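PDB 2EGR: putative esterase aq_1494 from Aquifex aeolicus, which probably hydrolyses fatty acyl-CoA thioesters, as a member of the hotdog-fold 4-hydroxybenzoyl-CoA thioesterase family. Local coordinates for residues Leu57-Glu62 / Ala103-Cys108; Asp71-His76 / Tyr91-Glu96; Val20-Tyr25 / Cys61-Pro66. All coordinates share one frame; numbering follows the deposited sequence.

Contact 1: residues Leu57-Glu62 / Ala103-Cys108; sequences LNAYCE and ANTKHC
Residues Leu57-Glu62 and Ala103-Cys108 run antiparallel as neighbouring strands, their axes 4.7 Å apart at closest approach and 179° between their directions. Asn58 pairs with Lys106 and Tyr60 with Asn104 as hydrogen-bonded pairs, while Ala59-Thr105 and Cys61-Ala103 form the non-hydrogen-bonded pairs between and beyond them. Leu57 and Asn58 both face Lys106, a classic beta bulge: Leu57 N donates to Lys106 O at 2.7 Å, and Lys106 N donates to Asn58 O at 3.0 Å.

On the face of Asn58, Tyr60, Asn104 and Lys106, polar and amphipathic groups suit the partial exposure. In Asn104, chi1 of 63° puts CG between the backbone N and the carbonyl carbon, on the Tyr60 side; Asn104 ND2 lies 3.5 Å from Tyr60 CD2, and amide and ring planes are 23° apart. Two waters lie within hydrogen-bonding distance of both Asn58 OD1 and Asn104 OD1 and can link these two acceptors, though other acceptors compete for their protons. Lys106 is extended, its CG 4.0 Å from Leu57 CD1, so the lysine methylenes pack on the leucine methyl while the chain carries NZ onward. Tyr60 OH reaches along its own strand to donate to Glu62 OE1 at 2.6 Å.

The other face carries small residues, Ala59, Cys61 and Ala103, with Thr105; Cys61 SG sits 4.0 Å from Ala103 CB. Their short side chains let helix 22-39 pack closely, Phe26 meeting Ala59 and Cys61, and Phe29 meeting Ala103. Thr105 OG1 bonds Tyr91 OH on strand 86-95, whereas Asn58-Glu62 pair with a strand of the second subunit, continuing the sheet across the interface.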
loop_
_atom_site.group_PDB
_atom_site.type_symbol
_atom_site.label_atom_id
_atom_site.label_comp_id
_atom_site.label_asym_id
_atom_site.label_seq_id
_atom_site.Cartn_x
_atom_site.Cartn_y
_atom_site.Cartn_z
ATOM N N LEU A 57 -12.059 -1.560 -16.281
ATOM C CA LEU A 57 -13.395 -2.175 -16.261
ATOM C C LEU A 57 -13.460 -3.447 -15.429
ATOM O O LEU A 57 -14.400 -3.654 -14.621
ATOM C CB LEU A 57 -13.859 -2.460 -17.696
ATOM C CG LEU A 57 -14.368 -1.271 -18.509
ATOM C CD1 LEU A 57 -14.591 -1.769 -19.940
ATOM C CD2 LEU A 57 -15.657 -0.624 -17.935
ATOM N N ASN A 58 -12.479 -4.317 -15.646
ATOM C CA ASN A 58 -12.303 -5.529 -14.870
ATOM C C ASN A 58 -10.853 -5.992 -14.898
ATOM O O ASN A 58 -10.060 -5.553 -15.757
ATOM C CB ASN A 58 -13.236 -6.669 -15.315
ATOM C CG ASN A 58 -12.982 -7.111 -16.749
ATOM O OD1 ASN A 58 -11.923 -7.655 -17.076
ATOM N ND2 ASN A 58 -13.974 -6.875 -17.615
ATOM N N ALA A 59 -10.521 -6.849 -13.938
ATOM C CA ALA A 59 -9.176 -7.406 -13.795
ATOM C C ALA A 59 -9.254 -8.800 -13.202
ATOM O O ALA A 59 -10.114 -9.078 -12.330
ATOM C CB ALA A 59 -8.301 -6.469 -12.904
ATOM N N TYR A 60 -8.333 -9.657 -13.624
ATOM C CA TYR A 60 -8.287 -11.031 -13.235
ATOM C C TYR A 60 -6.829 -11.428 -13.047
ATOM O O TYR A 60 -5.956 -11.055 -13.857
ATOM C CB TYR A 60 -8.904 -11.922 -14.339
ATOM C CG TYR A 60 -8.690 -13.391 -14.094
ATOM C CD1 TYR A 60 -9.475 -14.086 -13.154
ATOM C CD2 TYR A 60 -7.678 -14.090 -14.747
ATOM C CE1 TYR A 60 -9.268 -15.448 -12.913
ATOM C CE2 TYR A 60 -7.474 -15.447 -14.518
ATOM C CZ TYR A 60 -8.281 -16.120 -13.609
ATOM O OH TYR A 60 -8.056 -17.452 -13.346
ATOM N N CYS A 61 -6.551 -12.170 -11.983
ATOM C CA CYS A 61 -5.224 -12.751 -11.798
ATOM C C CYS A 61 -5.316 -14.166 -11.266
ATOM O O CYS A 61 -6.116 -14.446 -10.354
ATOM C CB CYS A 61 -4.309 -11.887 -10.897
ATOM S SG CYS A 61 -2.553 -12.343 -11.007
ATOM N N GLU A 62 -4.530 -15.055 -11.869
ATOM C CA GLU A 62 -4.342 -16.403 -11.392
ATOM C C GLU A 62 -2.919 -16.611 -10.908
ATOM O O GLU A 62 -1.933 -16.284 -11.602
ATOM C CB GLU A 62 -4.793 -17.492 -12.399
ATOM C CG GLU A 62 -4.313 -17.337 -13.806
ATOM C CD GLU A 62 -4.977 -18.353 -14.760
ATOM O OE1 GLU A 62 -6.095 -18.840 -14.438
ATOM O OE2 GLU A 62 -4.385 -18.637 -15.830
ATOM N N ALA A 103 -2.620 -12.991 -15.874
ATOM C CA ALA A 103 -3.654 -11.997 -15.644
ATOM C C ALA A 103 -4.138 -11.313 -16.911
ATOM O O ALA A 103 -3.535 -11.449 -18.002
ATOM C CB ALA A 103 -3.127 -10.938 -14.678
ATOM N N ASN A 104 -5.186 -10.520 -16.738
ATOM C CA ASN A 104 -5.716 -9.678 -17.778
ATOM C C ASN A 104 -6.497 -8.531 -17.173
ATOM O O ASN A 104 -7.038 -8.662 -16.041
ATOM C CB ASN A 104 -6.543 -10.497 -18.785
ATOM C CG ASN A 104 -7.772 -11.162 -18.166
ATOM O OD1 ASN A 104 -8.811 -10.530 -18.026
ATOM N ND2 ASN A 104 -7.676 -12.459 -17.890
ATOM N N THR A 105 -6.532 -7.436 -17.919
ATOM C CA THR A 105 -7.228 -6.213 -17.560
ATOM C C THR A 105 -7.899 -5.619 -18.796
ATOM O O THR A 105 -7.319 -5.600 -19.892
ATOM C CB THR A 105 -6.291 -5.159 -16.939
ATOM O OG1 THR A 105 -5.265 -4.808 -17.880
ATOM C CG2 THR A 105 -5.636 -5.694 -15.644
ATOM N N LYS A 106 -9.127 -5.138 -18.607
ATOM C CA LYS A 106 -9.869 -4.475 -19.669
ATOM C C LYS A 106 -10.152 -3.035 -19.277
ATOM O O LYS A 106 -10.479 -2.730 -18.093
ATOM C CB LYS A 106 -11.156 -5.242 -19.986
ATOM C CG LYS A 106 -12.000 -4.600 -21.052
ATOM C CD LYS A 106 -13.308 -5.355 -21.247
ATOM C CE LYS A 106 -13.946 -4.972 -22.577
ATOM N NZ LYS A 106 -15.373 -5.407 -22.607
ATOM N N HIS A 107 -10.013 -2.150 -20.257
ATOM C CA HIS A 107 -10.028 -0.705 -20.061
ATOM C C HIS A 107 -10.912 0.014 -21.068
ATOM O O HIS A 107 -11.140 -0.463 -22.172
ATOM C CB HIS A 107 -8.612 -0.122 -20.192
ATOM C CG HIS A 107 -7.608 -0.760 -19.286
ATOM N ND1 HIS A 107 -6.966 -1.940 -19.600
ATOM C CD2 HIS A 107 -7.167 -0.405 -18.062
ATOM C CE1 HIS A 107 -6.165 -2.279 -18.610
ATOM N NE2 HIS A 107 -6.280 -1.372 -17.656
ATOM N N CYS A 108 -11.365 1.182 -20.678
ATOM C CA CYS A 108 -12.032 2.078 -21.584
ATOM C C CYS A 108 -11.493 3.461 -21.297
ATOM O O CYS A 108 -10.583 3.614 -20.469
ATOM C CB CYS A 108 -13.556 1.958 -21.435
ATOM S SG CYS A 108 -14.237 2.578 -19.899
HETATM O O HOH W 1 -9.710 -8.210 -18.643
HETATM O O HOH W 2 -10.696 -10.129 -16.188
#

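Contact 2: residues Asp71-His76 / Tyr91-Glu96; sequences DVFEVH and YIVFKE
Tyr91 meets Val75 with the edge of its ring, CD1 lying 3.9 Å from Val75 CG1; Tyr91 OH, besides its bond to Thr105, is hydrogen-bonded to Arg33 NH1. Ile92 exchanges two backbone hydrogen bonds with His76, and its CG2 covers one face of the Phe94 ring near the rim. Val93 is on the buried side, where its CG1 lies 3.9 Å from Phe73 CD1; compact branched groups suit this layer, and Phe29 of helix 22-39 packs on both Val93 and Val75. Phe94 pairs with Glu74 through two backbone bonds, and phenylalanine offers a flat edge to the imidazole of His76: Phe94 CD2 stands 3.5 Å above the plane of that ring, over its centre. With planes at 57°, this edge-to-face pair lies on the partly exposed face, Ile4 and Pro2 beside His76. Lys95, CG anti to the backbone N (chi1 171°), is long enough when extended to bring NZ to Asp71 OD2 in a salt bridge of 2.8 Å, from above the carboxylate plane. Phe68 N bonds the same oxygen. A water joins Glu96 N to Val72 O. This hairpin of strands 72-82 and 86-95 belongs to the curved sheet that wraps the hotdog helix.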
loop_
_atom_site.group_PDB
_atom_site.type_symbol
_atom_site.label_atom_id
_atom_site.label_comp_id
_atom_site.label_asym_id
_atom_site.label_seq_id
_atom_site.Cartn_x
_atom_site.Cartn_y
_atom_site.Cartn_z
ATOM N N ASP A 71 13.180 -11.170 -5.308
ATOM C CA ASP A 71 13.092 -11.945 -6.562
ATOM C C ASP A 71 13.077 -10.992 -7.740
ATOM O O ASP A 71 12.418 -9.955 -7.698
ATOM C CB ASP A 71 11.837 -12.813 -6.665
ATOM C CG ASP A 71 11.937 -14.118 -5.896
ATOM O OD1 ASP A 71 13.037 -14.512 -5.500
ATOM O OD2 ASP A 71 10.881 -14.766 -5.745
ATOM N N VAL A 72 13.812 -11.339 -8.793
ATOM C CA VAL A 72 13.701 -10.611 -10.051
ATOM C C VAL A 72 12.662 -11.337 -10.903
ATOM O O VAL A 72 12.700 -12.569 -11.046
ATOM C CB VAL A 72 15.068 -10.468 -10.772
ATOM C CG1 VAL A 72 14.881 -9.744 -12.163
ATOM C CG2 VAL A 72 16.036 -9.686 -9.888
ATOM N N PHE A 73 11.706 -10.580 -11.417
ATOM C CA PHE A 73 10.626 -11.150 -12.182
ATOM C C PHE A 73 10.367 -10.269 -13.403
ATOM O O PHE A 73 10.879 -9.153 -13.496
ATOM C CB PHE A 73 9.373 -11.387 -11.291
ATOM C CG PHE A 73 8.723 -10.128 -10.832
ATOM C CD1 PHE A 73 7.761 -9.505 -11.614
ATOM C CD2 PHE A 73 9.112 -9.540 -9.619
ATOM C CE1 PHE A 73 7.148 -8.315 -11.198
ATOM C CE2 PHE A 73 8.536 -8.348 -9.210
ATOM C CZ PHE A 73 7.556 -7.735 -9.987
ATOM N N GLU A 74 9.620 -10.803 -14.361
ATOM C CA GLU A 74 9.281 -10.064 -15.561
ATOM C C GLU A 74 7.799 -10.220 -15.778
ATOM O O GLU A 74 7.262 -11.300 -15.605
ATOM C CB GLU A 74 10.079 -10.586 -16.782
ATOM C CG GLU A 74 11.572 -10.439 -16.573
ATOM C CD GLU A 74 12.382 -10.826 -17.797
ATOM O OE1 GLU A 74 11.881 -11.617 -18.611
ATOM O OE2 GLU A 74 13.492 -10.279 -17.954
ATOM N N VAL A 75 7.174 -9.105 -16.125
ATOM C CA VAL A 75 5.810 -9.041 -16.598
ATOM C C VAL A 75 5.874 -8.903 -18.138
ATOM O O VAL A 75 6.391 -7.895 -18.671
ATOM C CB VAL A 75 5.127 -7.818 -15.987
ATOM C CG1 VAL A 75 3.678 -7.704 -16.456
ATOM C CG2 VAL A 75 5.259 -7.870 -14.433
ATOM N N HIS A 76 5.398 -9.930 -18.831
ATOM C CA HIS A 76 5.309 -9.915 -20.288
ATOM C C HIS A 76 3.871 -9.570 -20.637
ATOM O O HIS A 76 2.923 -10.341 -20.309
ATOM C CB HIS A 76 5.637 -11.299 -20.856
ATOM C CG HIS A 76 7.070 -11.716 -20.719
ATOM N ND1 HIS A 76 7.879 -11.357 -19.660
ATOM C CD2 HIS A 76 7.831 -12.506 -21.515
ATOM C CE1 HIS A 76 9.075 -11.906 -19.811
ATOM N NE2 HIS A 76 9.063 -12.621 -20.921
ATOM N N TYR A 91 -1.208 -10.582 -19.360
ATOM C CA TYR A 91 0.057 -10.492 -18.656
ATOM C C TYR A 91 0.445 -11.889 -18.256
ATOM O O TYR A 91 -0.420 -12.695 -17.816
ATOM C CB TYR A 91 -0.022 -9.630 -17.362
ATOM C CG TYR A 91 -0.694 -8.304 -17.487
ATOM C CD1 TYR A 91 0.033 -7.148 -17.639
ATOM C CD2 TYR A 91 -2.063 -8.204 -17.420
ATOM C CE1 TYR A 91 -0.593 -5.912 -17.741
ATOM C CE2 TYR A 91 -2.702 -6.991 -17.523
ATOM C CZ TYR A 91 -1.975 -5.854 -17.696
ATOM O OH TYR A 91 -2.637 -4.686 -17.766
ATOM N N ILE A 92 1.726 -12.213 -18.424
ATOM C CA ILE A 92 2.313 -13.373 -17.782
ATOM C C ILE A 92 3.489 -12.926 -16.916
ATOM O O ILE A 92 4.354 -12.174 -17.366
ATOM C CB ILE A 92 2.795 -14.482 -18.790
ATOM C CG1 ILE A 92 1.637 -14.894 -19.700
ATOM C CG2 ILE A 92 3.298 -15.693 -18.028
ATOM C CD1 ILE A 92 2.067 -15.338 -21.109
ATOM N N VAL A 93 3.477 -13.363 -15.666
ATOM C CA VAL A 93 4.575 -13.047 -14.756
ATOM C C VAL A 93 5.543 -14.201 -14.724
ATOM O O VAL A 93 5.179 -15.320 -14.333
ATOM C CB VAL A 93 4.073 -12.717 -13.334
ATOM C CG1 VAL A 93 5.293 -12.418 -12.409
ATOM C CG2 VAL A 93 3.088 -11.537 -13.388
ATOM N N PHE A 94 6.776 -13.944 -15.168
ATOM C CA PHE A 94 7.830 -14.956 -15.154
ATOM C C PHE A 94 8.858 -14.758 -14.064
ATOM O O PHE A 94 9.303 -13.640 -13.802
ATOM C CB PHE A 94 8.579 -14.979 -16.498
ATOM C CG PHE A 94 7.781 -15.569 -17.619
ATOM C CD1 PHE A 94 7.665 -16.956 -17.750
ATOM C CD2 PHE A 94 7.132 -14.748 -18.524
ATOM C CE1 PHE A 94 6.911 -17.509 -18.792
ATOM C CE2 PHE A 94 6.379 -15.291 -19.569
ATOM C CZ PHE A 94 6.277 -16.669 -19.698
ATOM N N LYS A 95 9.259 -15.867 -13.453
ATOM C CA LYS A 95 10.430 -15.898 -12.594
ATOM C C LYS A 95 11.326 -17.070 -13.015
ATOM O O LYS A 95 10.927 -18.238 -12.965
ATOM C CB LYS A 95 9.976 -16.018 -11.134
ATOM C CG LYS A 95 11.068 -16.280 -10.106
ATOM C CD LYS A 95 10.401 -16.713 -8.781
ATOM C CE LYS A 95 11.422 -17.213 -7.810
ATOM N NZ LYS A 95 10.946 -17.471 -6.401
ATOM N N GLU A 96 12.549 -16.745 -13.413
ATOM C CA GLU A 96 13.450 -17.736 -13.998
ATOM C C GLU A 96 12.709 -18.405 -15.179
ATOM O O GLU A 96 12.157 -17.698 -16.018
ATOM C CB GLU A 96 14.000 -18.670 -12.918
ATOM C CG GLU A 96 15.212 -17.998 -12.249
ATOM C CD GLU A 96 15.411 -18.340 -10.791
ATOM O OE1 GLU A 96 14.427 -18.539 -10.045
ATOM O OE2 GLU A 96 16.587 -18.379 -10.374
HETATM O O HOH W 3 13.197 -14.035 -13.258
#

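Contact 3: residues Val20-Tyr25 / Cys61-Pro66; sequences VHHSNY and CEYKKP
The N-terminal part of helix 22-39 lies beside the end of strand 52-63, the nearest CA atoms, those of Tyr25 and Cys61, being 8.0 Å apart, so long side chains must span the gap. Tyr63 does most of this. Its CG is anti to the carbonyl carbon (chi1 -56°), and the ring drives its edge at the face of Tyr25, Tyr63 CE1 standing 3.6 Å above the plane of the Tyr25 ring, offset toward its rim. The planes are at 87°, a nearly perpendicular T-shaped pair. Beyond the ring, Tyr63 OH donates to His22 O at 2.8 Å, arriving from above the carbonyl plane, and Tyr63 CZ lies 3.4 Å from His22 CB. Cys61 SG packs over the rim of one face of the Tyr63 ring and also lies obliquely beside the Tyr25 ring, a sulfur-aromatic contact. Tyr25 OH shares a hydrogen bond of 2.9 Å with a water, and that water donates to Lys65 O. An alanine in place of Tyr63 would probably leave His22 O without this donor and open a gap against the Tyr25 face. Tyrosine thus combines an aromatic edge with a hydroxyl, joining strand 52-63 to helix 22-39 close to the predicted active-site residue Asp15.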
loop_
_atom_site.group_PDB
_atom_site.type_symbol
_atom_site.label_atom_id
_atom_site.label_comp_id
_atom_site.label_asym_id
_atom_site.label_seq_id
_atom_site.Cartn_x
_atom_site.Cartn_y
_atom_site.Cartn_z
ATOM N N VAL A 20 4.861 -12.063 -1.932
ATOM C CA VAL A 20 4.221 -10.830 -2.415
ATOM C C VAL A 20 2.694 -10.901 -2.262
ATOM O O VAL A 20 2.040 -11.839 -2.749
ATOM C CB VAL A 20 4.608 -10.509 -3.856
ATOM C CG1 VAL A 20 3.853 -9.267 -4.366
ATOM C CG2 VAL A 20 6.119 -10.263 -3.897
ATOM N N HIS A 21 2.126 -9.884 -1.591
ATOM C CA HIS A 21 0.689 -9.887 -1.380
ATOM C C HIS A 21 -0.055 -9.878 -2.738
ATOM O O HIS A 21 0.325 -9.140 -3.659
ATOM C CB HIS A 21 0.251 -8.679 -0.531
ATOM C CG HIS A 21 -1.203 -8.721 -0.168
ATOM N ND1 HIS A 21 -1.691 -9.410 0.933
ATOM C CD2 HIS A 21 -2.277 -8.174 -0.777
ATOM C CE1 HIS A 21 -3.009 -9.284 0.974
ATOM N NE2 HIS A 21 -3.389 -8.537 -0.048
ATOM N N HIS A 22 -1.139 -10.653 -2.864
ATOM C CA HIS A 22 -1.824 -10.772 -4.161
ATOM C C HIS A 22 -2.267 -9.439 -4.797
ATOM O O HIS A 22 -2.298 -9.301 -6.019
ATOM C CB HIS A 22 -3.008 -11.761 -4.103
ATOM C CG HIS A 22 -4.136 -11.330 -3.202
ATOM N ND1 HIS A 22 -4.143 -11.590 -1.849
ATOM C CD2 HIS A 22 -5.292 -10.685 -3.466
ATOM C CE1 HIS A 22 -5.260 -11.119 -1.319
ATOM N NE2 HIS A 22 -5.978 -10.568 -2.283
ATOM N N SER A 23 -2.606 -8.435 -3.962
ATOM C CA SER A 23 -3.091 -7.194 -4.461
ATOM C C SER A 23 -1.977 -6.408 -5.174
ATOM O O SER A 23 -2.274 -5.552 -5.957
ATOM C CB SER A 23 -3.660 -6.334 -3.318
ATOM O OG SER A 23 -2.619 -5.918 -2.439
ATOM N N ASN A 24 -0.718 -6.684 -4.842
ATOM C CA ASN A 24 0.403 -5.916 -5.411
ATOM C C ASN A 24 0.661 -6.321 -6.858
ATOM O O ASN A 24 1.269 -5.563 -7.605
ATOM C CB ASN A 24 1.690 -6.108 -4.582
ATOM C CG ASN A 24 1.626 -5.378 -3.225
ATOM O OD1 ASN A 24 2.208 -5.811 -2.218
ATOM N ND2 ASN A 24 0.950 -4.282 -3.216
ATOM N N TYR A 25 0.224 -7.514 -7.249
ATOM C CA TYR A 25 0.365 -7.917 -8.674
ATOM C C TYR A 25 -0.329 -6.940 -9.584
ATOM O O TYR A 25 0.218 -6.585 -10.628
ATOM C CB TYR A 25 -0.099 -9.373 -8.915
ATOM C CG TYR A 25 0.812 -10.421 -8.354
ATOM C CD1 TYR A 25 1.574 -11.237 -9.226
ATOM C CD2 TYR A 25 0.927 -10.638 -6.964
ATOM C CE1 TYR A 25 2.410 -12.221 -8.728
ATOM C CE2 TYR A 25 1.789 -11.646 -6.424
ATOM C CZ TYR A 25 2.509 -12.443 -7.340
ATOM O OH TYR A 25 3.338 -13.432 -6.886
ATOM N N CYS A 61 -6.551 -12.170 -11.983
ATOM C CA CYS A 61 -5.224 -12.751 -11.798
ATOM C C CYS A 61 -5.316 -14.166 -11.266
ATOM O O CYS A 61 -6.116 -14.446 -10.354
ATOM C CB CYS A 61 -4.309 -11.887 -10.897
ATOM S SG CYS A 61 -2.553 -12.343 -11.007
ATOM N N GLU A 62 -4.530 -15.055 -11.869
ATOM C CA GLU A 62 -4.342 -16.403 -11.392
ATOM C C GLU A 62 -2.919 -16.611 -10.908
ATOM O O GLU A 62 -1.933 -16.284 -11.602
ATOM C CB GLU A 62 -4.793 -17.492 -12.399
ATOM C CG GLU A 62 -4.313 -17.337 -13.806
ATOM C CD GLU A 62 -4.977 -18.353 -14.760
ATOM O OE1 GLU A 62 -6.095 -18.840 -14.438
ATOM O OE2 GLU A 62 -4.385 -18.637 -15.830
ATOM N N TYR A 63 -2.824 -17.171 -9.714
ATOM C CA TYR A 63 -1.590 -17.259 -8.962
ATOM C C TYR A 63 -1.105 -18.696 -8.917
ATOM O O TYR A 63 -1.743 -19.579 -8.326
ATOM C CB TYR A 63 -1.769 -16.688 -7.538
ATOM C CG TYR A 63 -2.274 -15.250 -7.494
ATOM C CD1 TYR A 63 -1.379 -14.184 -7.369
ATOM C CD2 TYR A 63 -3.640 -14.968 -7.579
ATOM C CE1 TYR A 63 -1.845 -12.849 -7.338
ATOM C CE2 TYR A 63 -4.122 -13.657 -7.579
ATOM C CZ TYR A 63 -3.204 -12.591 -7.445
ATOM O OH TYR A 63 -3.675 -11.309 -7.423
ATOM N N LYS A 64 0.032 -18.949 -9.553
ATOM C CA LYS A 64 0.531 -20.319 -9.672
ATOM C C LYS A 64 1.661 -20.638 -8.694
ATOM O O LYS A 64 1.652 -21.682 -8.057
ATOM C CB LYS A 64 0.952 -20.621 -11.128
ATOM C CG LYS A 64 -0.058 -20.167 -12.170
ATOM C CD LYS A 64 0.554 -20.177 -13.600
ATOM C CE LYS A 64 -0.507 -19.817 -14.656
ATOM N NZ LYS A 64 -1.558 -20.898 -14.827
ATOM N N LYS A 65 2.647 -19.744 -8.587
ATOM C CA LYS A 65 3.746 -19.879 -7.659
ATOM C C LYS A 65 4.004 -18.498 -7.027
ATOM O O LYS A 65 3.816 -17.493 -7.684
ATOM C CB LYS A 65 5.016 -20.352 -8.385
ATOM C CG LYS A 65 4.912 -21.751 -9.088
ATOM C CD LYS A 65 5.065 -22.890 -8.067
ATOM C CE LYS A 65 4.739 -24.281 -8.659
ATOM N NZ LYS A 65 5.474 -25.374 -7.912
ATOM N N PRO A 66 4.483 -18.459 -5.787
ATOM C CA PRO A 66 4.673 -17.146 -5.147
ATOM C C PRO A 66 5.914 -16.408 -5.643
ATOM O O PRO A 66 6.801 -17.022 -6.221
ATOM C CB PRO A 66 4.863 -17.508 -3.678
ATOM C CG PRO A 66 5.531 -18.839 -3.726
ATOM C CD PRO A 66 4.829 -19.558 -4.870
HETATM O O HOH W 4 1.776 -15.764 -7.600
#

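All three contacts belong to one hotdog domain, in which helix 22-39 packs against a curved antiparallel sheet. Contacts 1 and 2 lie in that sheet, their centres about 17 Å apart, and meet where neighbouring strands 86-95 and 98-111 pair: Tyr91 belongs to contact 2, Ala103 and Thr105 to contact 1. Contact 3, about 14 Å from contact 1 and 11 Å from contact 2 by centres, shares Cys61 and Glu62 with contact 1 and joins strand 52-63 to the helix. In sequence, contact 3 closes before contact 2 opens, and the hairpin of contact 2 lies between the two strands of contact 1. Contacts 1 and 3 also touch the second subunit; of the two, contact 3 lies near the predicted active-site Asp15.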